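Local coordinates for nematode fatty acid retinoid binding protein (Necator americanus, PDB 4XCP) that binds lipids, probably carrying fatty acids and retinol as a secreted parasite protein, and holds palmitic acid inside an all-helical fold, at residues K130-L135 with K156-G161; E62-L67 with A76-L81; R108-R113 with D123-S128. One frame throughout, in Å; residues are numbered along the deposited sequence.

Contact 1 (K130-L135 with K156-G161)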
loop_
_atom_site.group_PDB
_atom_site.type_symbol
_atom_site.label_atom_id
_atom_site.label_comp_id
_atom_site.label_asym_id
_atom_site.label_seq_id
_atom_site.Cartn_x
_atom_site.Cartn_y
_atom_site.Cartn_z
ATOM N N LYS A 130 6.777 3.251 11.354
ATOM C CA LYS A 130 7.818 2.902 12.316
ATOM C C LYS A 130 8.098 1.395 12.276
ATOM O O LYS A 130 9.266 1.006 12.190
ATOM C CB LYS A 130 7.428 3.378 13.737
ATOM C CG LYS A 130 8.591 3.389 14.728
ATOM C CD LYS A 130 8.134 3.898 16.095
ATOM C CE LYS A 130 9.184 3.753 17.174
ATOM N NZ LYS A 130 10.344 4.665 16.972
ATOM N N GLU A 131 7.036 0.560 12.253
ATOM C CA GLU A 131 7.172 -0.893 12.147
ATOM C C GLU A 131 7.770 -1.339 10.805
ATOM O O GLU A 131 8.642 -2.195 10.797
ATOM C CB GLU A 131 5.837 -1.617 12.398
ATOM C CG GLU A 131 5.972 -3.140 12.520
ATOM C CD GLU A 131 7.068 -3.693 13.421
ATOM O OE1 GLU A 131 7.514 -2.988 14.358
ATOM O OE2 GLU A 131 7.499 -4.842 13.170
ATOM N N VAL A 132 7.265 -0.798 9.684
ATOM C CA VAL A 132 7.747 -1.119 8.335
ATOM C C VAL A 132 9.255 -0.747 8.239
ATOM O O VAL A 132 10.059 -1.552 7.772
ATOM C CB VAL A 132 6.860 -0.432 7.247
ATOM C CG1 VAL A 132 7.517 -0.491 5.870
ATOM C CG2 VAL A 132 5.464 -1.067 7.199
ATOM N N LEU A 133 9.626 0.452 8.719
ATOM C CA LEU A 133 11.018 0.881 8.738
ATOM C C LEU A 133 11.880 -0.073 9.577
ATOM O O LEU A 133 12.930 -0.493 9.111
ATOM C CB LEU A 133 11.169 2.344 9.198
ATOM C CG LEU A 133 12.613 2.868 9.368
ATOM C CD1 LEU A 133 13.386 2.863 8.039
ATOM C CD2 LEU A 133 12.623 4.240 10.010
ATOM N N LYS A 134 11.410 -0.448 10.770
ATOM C CA LYS A 134 12.084 -1.379 11.682
ATOM C C LYS A 134 12.342 -2.738 10.972
ATOM O O LYS A 134 13.450 -3.271 11.052
ATOM C CB LYS A 134 11.219 -1.573 12.949
ATOM C CG LYS A 134 11.856 -2.463 14.016
ATOM C CD LYS A 134 11.049 -2.496 15.306
ATOM C CE LYS A 134 11.721 -3.390 16.323
ATOM N NZ LYS A 134 10.767 -3.888 17.346
ATOM N N LEU A 135 11.323 -3.279 10.278
ATOM C CA LEU A 135 11.461 -4.521 9.527
ATOM C C LEU A 135 12.470 -4.356 8.370
ATOM O O LEU A 135 13.227 -5.277 8.073
ATOM C CB LEU A 135 10.102 -4.980 8.995
ATOM C CG LEU A 135 9.081 -5.377 10.056
ATOM C CD1 LEU A 135 7.724 -5.543 9.454
ATOM C CD2 LEU A 135 9.516 -6.623 10.815
ATOM N N LYS A 156 14.519 4.386 -1.266
ATOM C CA LYS A 156 14.950 5.775 -1.072
ATOM C C LYS A 156 14.223 6.440 0.121
ATOM O O LYS A 156 14.853 7.132 0.904
ATOM C CB LYS A 156 14.740 6.582 -2.364
ATOM C CG LYS A 156 15.536 7.882 -2.415
ATOM C CD LYS A 156 15.223 8.702 -3.651
ATOM C CE LYS A 156 15.894 10.055 -3.617
ATOM N NZ LYS A 156 15.618 10.838 -4.853
ATOM N N VAL A 157 12.915 6.203 0.270
ATOM C CA VAL A 157 12.111 6.700 1.398
ATOM C C VAL A 157 12.710 6.195 2.731
ATOM O O VAL A 157 12.804 6.954 3.702
ATOM C CB VAL A 157 10.606 6.324 1.201
ATOM C CG1 VAL A 157 9.830 6.317 2.515
ATOM C CG2 VAL A 157 9.957 7.265 0.195
ATOM N N PHE A 158 13.141 4.924 2.748
ATOM C CA PHE A 158 13.773 4.308 3.919
ATOM C C PHE A 158 15.190 4.814 4.138
ATOM O O PHE A 158 15.484 5.315 5.212
ATOM C CB PHE A 158 13.744 2.771 3.835
ATOM C CG PHE A 158 12.366 2.150 3.754
ATOM C CD1 PHE A 158 11.369 2.506 4.659
ATOM C CD2 PHE A 158 12.096 1.139 2.839
ATOM C CE1 PHE A 158 10.096 1.934 4.579
ATOM C CE2 PHE A 158 10.832 0.553 2.769
ATOM C CZ PHE A 158 9.831 0.973 3.621
ATOM N N GLU A 159 16.040 4.745 3.106
ATOM C CA GLU A 159 17.455 5.150 3.140
ATOM C C GLU A 159 17.715 6.635 3.389
ATOM O O GLU A 159 18.680 6.957 4.075
ATOM C CB GLU A 159 18.178 4.711 1.850
ATOM C CG GLU A 159 18.435 3.212 1.765
ATOM C CD GLU A 159 19.336 2.640 2.847
ATOM O OE1 GLU A 159 20.276 3.344 3.279
ATOM O OE2 GLU A 159 19.112 1.477 3.253
ATOM N N SER A 160 16.885 7.536 2.816
ATOM C CA SER A 160 17.036 8.990 2.964
ATOM C C SER A 160 16.726 9.525 4.359
ATOM O O SER A 160 17.056 10.676 4.649
ATOM C CB SER A 160 16.141 9.720 1.967
ATOM O OG SER A 160 14.781 9.480 2.292
ATOM N N GLY A 161 16.033 8.737 5.173
ATOM C CA GLY A 161 15.589 9.171 6.492
ATOM C C GLY A 161 14.187 9.762 6.454
ATOM O O GLY A 161 13.674 10.207 7.481
#
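In the all-helical fatty acid and retinol-binding fold, this contact packs helix 152-159, near its C-terminal end, against helix 122-138. Phe-158 is the single residue of 156-161 that reaches across, and its ring lies against two neighbours on the other helix, Val-132 and Leu-133. With chi1 at -60° the ring carbon CG stands anti to the carbonyl carbon, which lays the ring against helix 122-138. Its far end meets Val-132, whose CG1 lies 3.5 Å from Phe-158 CZ, the two side chains crossing at about a right angle. Nearer the ring's root, Leu-133 CD1 comes within 4.0 Å of Phe-158 CD1 as the two side chains run past each other in opposite directions. Both methyls approach the ring obliquely. The contact is apolar and buried. Tyr-136 stacks on the same ring, while Val-132 also touches Ser-103 and Ile-106 of helix 94-115. Following Phe-158, Ser-160 binds back to Lys-156: Lys-156 O accepts Ser-160 N at 2.8 Å and Ser-160 OG at 2.7 Å, the two donors arriving from opposite faces of the carbonyl plane.

Contact 2 (E62-L67 with A76-L81). With PLM (palmitic acid), chain C.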
loop_
_atom_site.group_PDB
_atom_site.type_symbol
_atom_site.label_atom_id
_atom_site.label_comp_id
_atom_site.label_asym_id
_atom_site.label_seq_id
_atom_site.Cartn_x
_atom_site.Cartn_y
_atom_site.Cartn_z
ATOM N N GLU A 62 -9.386 -12.466 -6.175
ATOM C CA GLU A 62 -10.849 -12.652 -6.061
ATOM C C GLU A 62 -11.552 -11.303 -5.786
ATOM O O GLU A 62 -12.631 -11.035 -6.332
ATOM C CB GLU A 62 -11.173 -13.677 -4.973
ATOM C CG GLU A 62 -12.590 -14.199 -5.029
ATOM C CD GLU A 62 -12.833 -15.280 -3.997
ATOM O OE1 GLU A 62 -13.276 -14.931 -2.882
ATOM O OE2 GLU A 62 -12.514 -16.458 -4.275
ATOM N N SER A 63 -10.907 -10.452 -4.963
ATOM C CA SER A 63 -11.368 -9.101 -4.650
ATOM C C SER A 63 -11.373 -8.241 -5.950
ATOM O O SER A 63 -12.337 -7.526 -6.208
ATOM C CB SER A 63 -10.455 -8.477 -3.597
ATOM O OG SER A 63 -10.991 -7.223 -3.208
ATOM N N ILE A 64 -10.313 -8.356 -6.778
ATOM C CA ILE A 64 -10.181 -7.644 -8.070
ATOM C C ILE A 64 -11.244 -8.149 -9.082
ATOM O O ILE A 64 -11.867 -7.346 -9.784
ATOM C CB ILE A 64 -8.722 -7.747 -8.611
ATOM C CG1 ILE A 64 -7.733 -7.067 -7.631
ATOM C CG2 ILE A 64 -8.586 -7.157 -10.049
ATOM C CD1 ILE A 64 -6.240 -7.286 -7.978
ATOM N N ALA A 65 -11.480 -9.472 -9.114
ATOM C CA ALA A 65 -12.504 -10.069 -9.984
ATOM C C ALA A 65 -13.898 -9.523 -9.624
ATOM O O ALA A 65 -14.658 -9.176 -10.529
ATOM C CB ALA A 65 -12.467 -11.600 -9.881
ATOM N N ALA A 66 -14.215 -9.392 -8.312
ATOM C CA ALA A 66 -15.496 -8.826 -7.844
ATOM C C ALA A 66 -15.577 -7.350 -8.251
ATOM O O ALA A 66 -16.624 -6.894 -8.701
ATOM C CB ALA A 66 -15.632 -8.975 -6.327
ATOM N N LEU A 67 -14.447 -6.624 -8.162
ATOM C CA LEU A 67 -14.372 -5.229 -8.575
ATOM C C LEU A 67 -14.633 -5.071 -10.098
ATOM O O LEU A 67 -15.416 -4.208 -10.497
ATOM C CB LEU A 67 -13.011 -4.604 -8.159
ATOM C CG LEU A 67 -12.774 -3.153 -8.619
ATOM C CD1 LEU A 67 -13.826 -2.197 -8.046
ATOM C CD2 LEU A 67 -11.399 -2.694 -8.269
ATOM N N ALA A 76 -9.756 -2.870 -14.024
ATOM C CA ALA A 76 -8.564 -2.888 -14.893
ATOM C C ALA A 76 -7.453 -1.977 -14.323
ATOM O O ALA A 76 -6.277 -2.332 -14.386
ATOM C CB ALA A 76 -8.934 -2.439 -16.312
ATOM N N LYS A 77 -7.826 -0.831 -13.742
ATOM C CA LYS A 77 -6.858 0.099 -13.127
ATOM C C LYS A 77 -6.196 -0.561 -11.895
ATOM O O LYS A 77 -4.978 -0.488 -11.728
ATOM C CB LYS A 77 -7.562 1.391 -12.685
ATOM C CG LYS A 77 -7.982 2.304 -13.825
ATOM C CD LYS A 77 -8.914 3.357 -13.277
ATOM C CE LYS A 77 -9.304 4.394 -14.302
ATOM N NZ LYS A 77 -10.407 5.238 -13.774
ATOM N N VAL A 78 -7.011 -1.200 -11.041
ATOM C CA VAL A 78 -6.529 -1.893 -9.842
ATOM C C VAL A 78 -5.641 -3.080 -10.247
ATOM O O VAL A 78 -4.579 -3.287 -9.658
ATOM C CB VAL A 78 -7.706 -2.315 -8.920
ATOM C CG1 VAL A 78 -7.247 -3.312 -7.837
ATOM C CG2 VAL A 78 -8.371 -1.089 -8.285
ATOM N N GLU A 79 -6.087 -3.849 -11.253
ATOM C CA GLU A 79 -5.376 -5.020 -11.764
ATOM C C GLU A 79 -3.970 -4.651 -12.269
ATOM O O GLU A 79 -3.026 -5.390 -12.014
ATOM C CB GLU A 79 -6.217 -5.708 -12.862
ATOM C CG GLU A 79 -5.590 -6.943 -13.488
ATOM C CD GLU A 79 -5.293 -8.066 -12.515
ATOM O OE1 GLU A 79 -6.257 -8.727 -12.067
ATOM O OE2 GLU A 79 -4.103 -8.274 -12.187
ATOM N N LYS A 80 -3.842 -3.513 -12.973
ATOM C CA LYS A 80 -2.576 -3.028 -13.532
ATOM C C LYS A 80 -1.583 -2.737 -12.423
ATOM O O LYS A 80 -0.457 -3.224 -12.488
ATOM C CB LYS A 80 -2.792 -1.806 -14.432
ATOM C CG LYS A 80 -1.544 -1.392 -15.209
ATOM C CD LYS A 80 -1.751 -0.099 -15.970
ATOM C CE LYS A 80 -0.477 0.358 -16.640
ATOM N NZ LYS A 80 -0.579 1.768 -17.107
ATOM N N LEU A 81 -2.012 -2.007 -11.378
ATOM C CA LEU A 81 -1.164 -1.742 -10.209
ATOM C C LEU A 81 -0.733 -3.047 -9.541
ATOM O O LEU A 81 0.453 -3.225 -9.254
ATOM C CB LEU A 81 -1.909 -0.916 -9.161
ATOM C CG LEU A 81 -2.095 0.579 -9.370
ATOM C CD1 LEU A 81 -2.717 1.155 -8.137
ATOM C CD2 LEU A 81 -0.765 1.294 -9.580
HETATM C C1 PLM C . -3.096 -12.345 -1.867
HETATM O O1 PLM C . -3.767 -12.560 -2.850
HETATM O O2 PLM C . -3.546 -12.486 -0.650
HETATM C C2 PLM C . -1.667 -11.893 -1.934
HETATM C C3 PLM C . -1.258 -11.280 -3.271
HETATM C C4 PLM C . 0.099 -10.604 -3.225
HETATM C C5 PLM C . 0.071 -9.179 -2.691
HETATM C C6 PLM C . -0.444 -8.145 -3.682
HETATM C C7 PLM C . -0.040 -6.718 -3.343
HETATM C C8 PLM C . -0.657 -5.650 -4.233
HETATM C C9 PLM C . -1.309 -4.506 -3.479
HETATM C CA PLM C . -2.027 -3.508 -4.373
HETATM C CB PLM C . -3.326 -4.021 -4.994
HETATM C CC PLM C . -4.467 -4.236 -4.011
HETATM C CD PLM C . -5.811 -4.386 -4.693
HETATM C CE PLM C . -7.000 -4.602 -3.757
HETATM C CF PLM C . -8.210 -3.702 -4.035
HETATM C CG PLM C . -9.493 -4.452 -4.303
#
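Val-78 on helix 72-90 meets Ile-64 and Leu-67 on helix 60-70, joining two consecutive helices as an antiparallel hairpin; the short axes run at 156° and approach to 9.5 Å. From Val-78 CB the side chain forks into two methyls with different neighbours. CB itself already lies 3.8 Å from Leu-67 CD2. The CG2 branch presses on that same methyl, Leu-67 CD2, at 3.4 Å, tighter than usual van der Waals contact. The other branch, CG1, stands anti to the backbone N (chi1 167°) and is shared between protein and ligand: Ile-64 CG1 is 3.8 Å away from Val-78 CG1, and CD of the palmitic acid of chain C lies 3.6 Å from the same methyl. One valine therefore both packs the helix pair together and touches the lipid. Three carbons further on, at the methyl end of the same chain, its terminal carbon CG lies 3.3 Å from Ser-63 OG. Beside this apolar core Glu-79 folds back over Ile-64. A bend at chi2 (60°) brings its carboxylate round, and OE1 lies 3.5 Å from Ile-64 CG2, a contact of van der Waals kind; the charge of OE1 is met by a salt bridge to Lys-68. Helix 31-39 adds Phe-36 against Val-78, and helix 42-53 sets Val-47, Leu-48 and Val-51 against Leu-67, so two earlier helices pack on the pair, with the lipid chain beside Val-78.

Contact 3 (R108-R113 with D123-S128). With PLM (palmitic acid), chain B; PLM (palmitic acid), chain C.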
loop_
_atom_site.group_PDB
_atom_site.type_symbol
_atom_site.label_atom_id
_atom_site.label_comp_id
_atom_site.label_asym_id
_atom_site.label_seq_id
_atom_site.Cartn_x
_atom_site.Cartn_y
_atom_site.Cartn_z
ATOM N N ARG A 108 -2.394 -2.886 4.093
ATOM C CA ARG A 108 -3.769 -3.327 3.870
ATOM C C ARG A 108 -4.664 -3.124 5.109
ATOM O O ARG A 108 -5.841 -2.814 4.959
ATOM C CB ARG A 108 -3.820 -4.773 3.341
ATOM C CG ARG A 108 -3.255 -4.890 1.915
ATOM C CD ARG A 108 -4.017 -5.861 1.046
ATOM N NE ARG A 108 -3.477 -7.220 1.081
ATOM C CZ ARG A 108 -2.884 -7.824 0.052
ATOM N NH1 ARG A 108 -2.698 -7.176 -1.094
ATOM N NH2 ARG A 108 -2.448 -9.066 0.168
ATOM N N GLY A 109 -4.094 -3.291 6.303
ATOM C CA GLY A 109 -4.780 -3.033 7.565
ATOM C C GLY A 109 -5.087 -1.547 7.701
ATOM O O GLY A 109 -6.163 -1.181 8.166
ATOM N N ILE A 110 -4.160 -0.671 7.236
ATOM C CA ILE A 110 -4.355 0.788 7.241
ATOM C C ILE A 110 -5.484 1.133 6.266
ATOM O O ILE A 110 -6.400 1.884 6.614
ATOM C CB ILE A 110 -3.026 1.537 6.913
ATOM C CG1 ILE A 110 -2.023 1.478 8.114
ATOM C CG2 ILE A 110 -3.270 2.985 6.409
ATOM C CD1 ILE A 110 -2.551 2.091 9.544
ATOM N N LYS A 111 -5.417 0.564 5.055
ATOM C CA LYS A 111 -6.411 0.734 3.993
ATOM C C LYS A 111 -7.811 0.289 4.473
ATOM O O LYS A 111 -8.771 1.031 4.283
ATOM C CB LYS A 111 -5.968 -0.067 2.764
ATOM C CG LYS A 111 -6.760 0.248 1.509
ATOM C CD LYS A 111 -6.172 -0.434 0.266
ATOM C CE LYS A 111 -4.909 0.220 -0.242
ATOM N NZ LYS A 111 -5.123 1.646 -0.580
ATOM N N ALA A 112 -7.909 -0.884 5.163
ATOM C CA ALA A 112 -9.169 -1.416 5.716
ATOM C C ALA A 112 -9.845 -0.380 6.631
ATOM O O ALA A 112 -11.069 -0.255 6.622
ATOM C CB ALA A 112 -8.903 -2.700 6.496
ATOM N N ARG A 113 -9.038 0.398 7.371
ATOM C CA ARG A 113 -9.534 1.417 8.288
ATOM C C ARG A 113 -10.172 2.630 7.580
ATOM O O ARG A 113 -11.029 3.281 8.180
ATOM C CB ARG A 113 -8.437 1.829 9.268
ATOM C CG ARG A 113 -8.112 0.706 10.245
ATOM C CD ARG A 113 -7.291 1.205 11.404
ATOM N NE ARG A 113 -8.040 2.188 12.186
ATOM C CZ ARG A 113 -7.495 2.973 13.103
ATOM N NH1 ARG A 113 -6.200 2.892 13.373
ATOM N NH2 ARG A 113 -8.244 3.842 13.766
ATOM N N ASP A 123 -0.914 9.464 14.440
ATOM C CA ASP A 123 -0.110 8.617 15.336
ATOM C C ASP A 123 -0.186 7.129 14.950
ATOM O O ASP A 123 0.815 6.430 15.082
ATOM C CB ASP A 123 -0.502 8.815 16.806
ATOM C CG ASP A 123 0.052 10.079 17.451
ATOM O OD1 ASP A 123 0.811 10.819 16.771
ATOM O OD2 ASP A 123 -0.273 10.332 18.633
ATOM N N ASP A 124 -1.353 6.668 14.439
ATOM C CA ASP A 124 -1.557 5.298 13.940
ATOM C C ASP A 124 -0.716 5.095 12.676
ATOM O O ASP A 124 -0.124 4.037 12.496
ATOM C CB ASP A 124 -3.023 5.052 13.569
ATOM C CG ASP A 124 -3.987 4.945 14.730
ATOM O OD1 ASP A 124 -3.541 4.573 15.844
ATOM O OD2 ASP A 124 -5.194 5.207 14.522
ATOM N N LEU A 125 -0.693 6.100 11.794
ATOM C CA LEU A 125 0.085 6.029 10.568
ATOM C C LEU A 125 1.572 6.032 10.887
ATOM O O LEU A 125 2.308 5.223 10.320
ATOM C CB LEU A 125 -0.285 7.144 9.587
ATOM C CG LEU A 125 -1.732 7.138 9.055
ATOM C CD1 LEU A 125 -2.038 8.436 8.356
ATOM C CD2 LEU A 125 -1.981 5.979 8.102
ATOM N N LYS A 126 2.000 6.885 11.849
ATOM C CA LYS A 126 3.391 6.969 12.291
ATOM C C LYS A 126 3.826 5.616 12.850
ATOM O O LYS A 126 4.939 5.159 12.565
ATOM C CB LYS A 126 3.553 8.056 13.368
ATOM C CG LYS A 126 3.471 9.499 12.866
ATOM C CD LYS A 126 3.803 10.463 13.999
ATOM C CE LYS A 126 3.872 11.900 13.546
ATOM N NZ LYS A 126 2.609 12.634 13.832
ATOM N N ALA A 127 2.932 4.968 13.629
ATOM C CA ALA A 127 3.184 3.652 14.222
ATOM C C ALA A 127 3.338 2.588 13.129
ATOM O O ALA A 127 4.261 1.781 13.237
ATOM C CB ALA A 127 2.069 3.274 15.185
ATOM N N SER A 128 2.507 2.631 12.046
ATOM C CA SER A 128 2.648 1.654 10.952
ATOM C C SER A 128 3.965 1.822 10.181
ATOM O O SER A 128 4.604 0.825 9.868
ATOM C CB SER A 128 1.452 1.665 9.997
ATOM O OG SER A 128 1.342 2.877 9.273
HETATM C C1 PLM B . -3.032 3.298 1.969
HETATM O O1 PLM B . -3.244 3.314 0.682
HETATM O O2 PLM B . -2.136 2.648 2.487
HETATM C C2 PLM B . -3.979 4.162 2.751
HETATM C C3 PLM B . -5.074 4.868 1.955
HETATM C C4 PLM B . -6.286 4.003 1.673
HETATM C C5 PLM B . -7.370 4.692 0.874
HETATM C C6 PLM B . -8.669 3.910 0.758
HETATM C C7 PLM B . -9.053 3.486 -0.653
HETATM C C8 PLM B . -8.239 2.331 -1.170
HETATM C C9 PLM B . -8.513 1.949 -2.583
HETATM C CA PLM B . -7.274 1.674 -3.388
HETATM C CB PLM B . -6.849 0.230 -3.529
HETATM C CC PLM B . -5.665 0.015 -4.489
HETATM C CD PLM B . -4.268 0.398 -3.958
HETATM C CE PLM B . -3.978 1.899 -3.874
HETATM C CF PLM B . -2.556 2.256 -3.528
HETATM C CG PLM B . -2.224 2.266 -2.050
HETATM C C1 PLM C . -3.096 -12.345 -1.867
HETATM O O1 PLM C . -3.767 -12.560 -2.850
HETATM O O2 PLM C . -3.546 -12.486 -0.650
HETATM C C2 PLM C . -1.667 -11.893 -1.934
HETATM C C3 PLM C . -1.258 -11.280 -3.271
HETATM C C4 PLM C . 0.099 -10.604 -3.225
HETATM C C5 PLM C . 0.071 -9.179 -2.691
HETATM C C6 PLM C . -0.444 -8.145 -3.682
HETATM C C7 PLM C . -0.040 -6.718 -3.343
HETATM C C8 PLM C . -0.657 -5.650 -4.233
HETATM C C9 PLM C . -1.309 -4.506 -3.479
HETATM C CA PLM C . -2.027 -3.508 -4.373
HETATM C CB PLM C . -3.326 -4.021 -4.994
HETATM C CC PLM C . -4.467 -4.236 -4.011
HETATM C CD PLM C . -5.811 -4.386 -4.693
HETATM C CE PLM C . -7.000 -4.602 -3.757
HETATM C CF PLM C . -8.210 -3.702 -4.035
HETATM C CG PLM C . -9.493 -4.452 -4.303
HETATM O O HOH W 1 -7.299 5.375 16.215
#
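Segments 108-113 and 123-128 run antiparallel, their short helix axes 164° apart in direction and 11.3 Å apart at closest approach, and Ile-110 faces Leu-125 at the nearest backbone point. Ile-110 bridges the two helices. Its CG2 branch meets Leu-125 CD2 at 3.7 Å, the side chains crossing obliquely, while CG1 lies 3.8 Å from Ser-128 OG. That hydroxyl sits between the backbone N and the carbonyl carbon, from where it donates to Leu-125 O at 2.7 Å, within its own helix. Toward the 113 end the contact turns polar. Arg-113 NH1 pairs with Asp-124 OD2 at 2.8 Å in a salt bridge whose hydrogen bond is weak, the N-H...O angle being 147°. The carboxylate oxygen lies at the guanidinium edge, but the two groups' planes are turned 58° apart. A water in the guanidinium plane completes the link, accepting from Arg-113 NH2 and donating to Asp-124 OD2. Asn-118 OD1 also accepts from Arg-113 NH2, and Thr-121 N donates to Asp-124 OD2. On the inward side of helix 94-115, Lys-111 bends at chi3 and chi4 so that NZ donates to O1 of the palmitic acid of chain B at 2.8 Å, while Arg-108 NH1 rests 3.5 Å from C7 of the palmitic acid of chain C. Two basic residues of this segment thus serve different partners: Arg-113 ties the helix to its successor, and Lys-111 probably offsets a negative charge on the fatty-acid carboxylate.

Overall arrangement
Contacts 1 and 2 are buried, contact 1 wholly apolar and contact 2 apolar apart from the carboxylate of Glu-79, whereas contact 3 is partly buried and adds a water-bridged ion pair to its hydrophobic middle. Contacts 1 and 3 share helix 122-138, which pairs with helix 94-115 in contact 3 and with helix 152-159 in contact 1; their centres are 15 Å apart. Contact 2 lies on the opposite side of the chain's centre from both, its centre 28 Å from that of contact 1 and 22 Å from that of contact 3. Contacts 2 and 3 nevertheless touch the same palmitic acid of chain C, one with apolar and hydroxyl groups, the other with an arginine. In contact 1, the Val-132 side chain is about 10 Å from a palmitic acid.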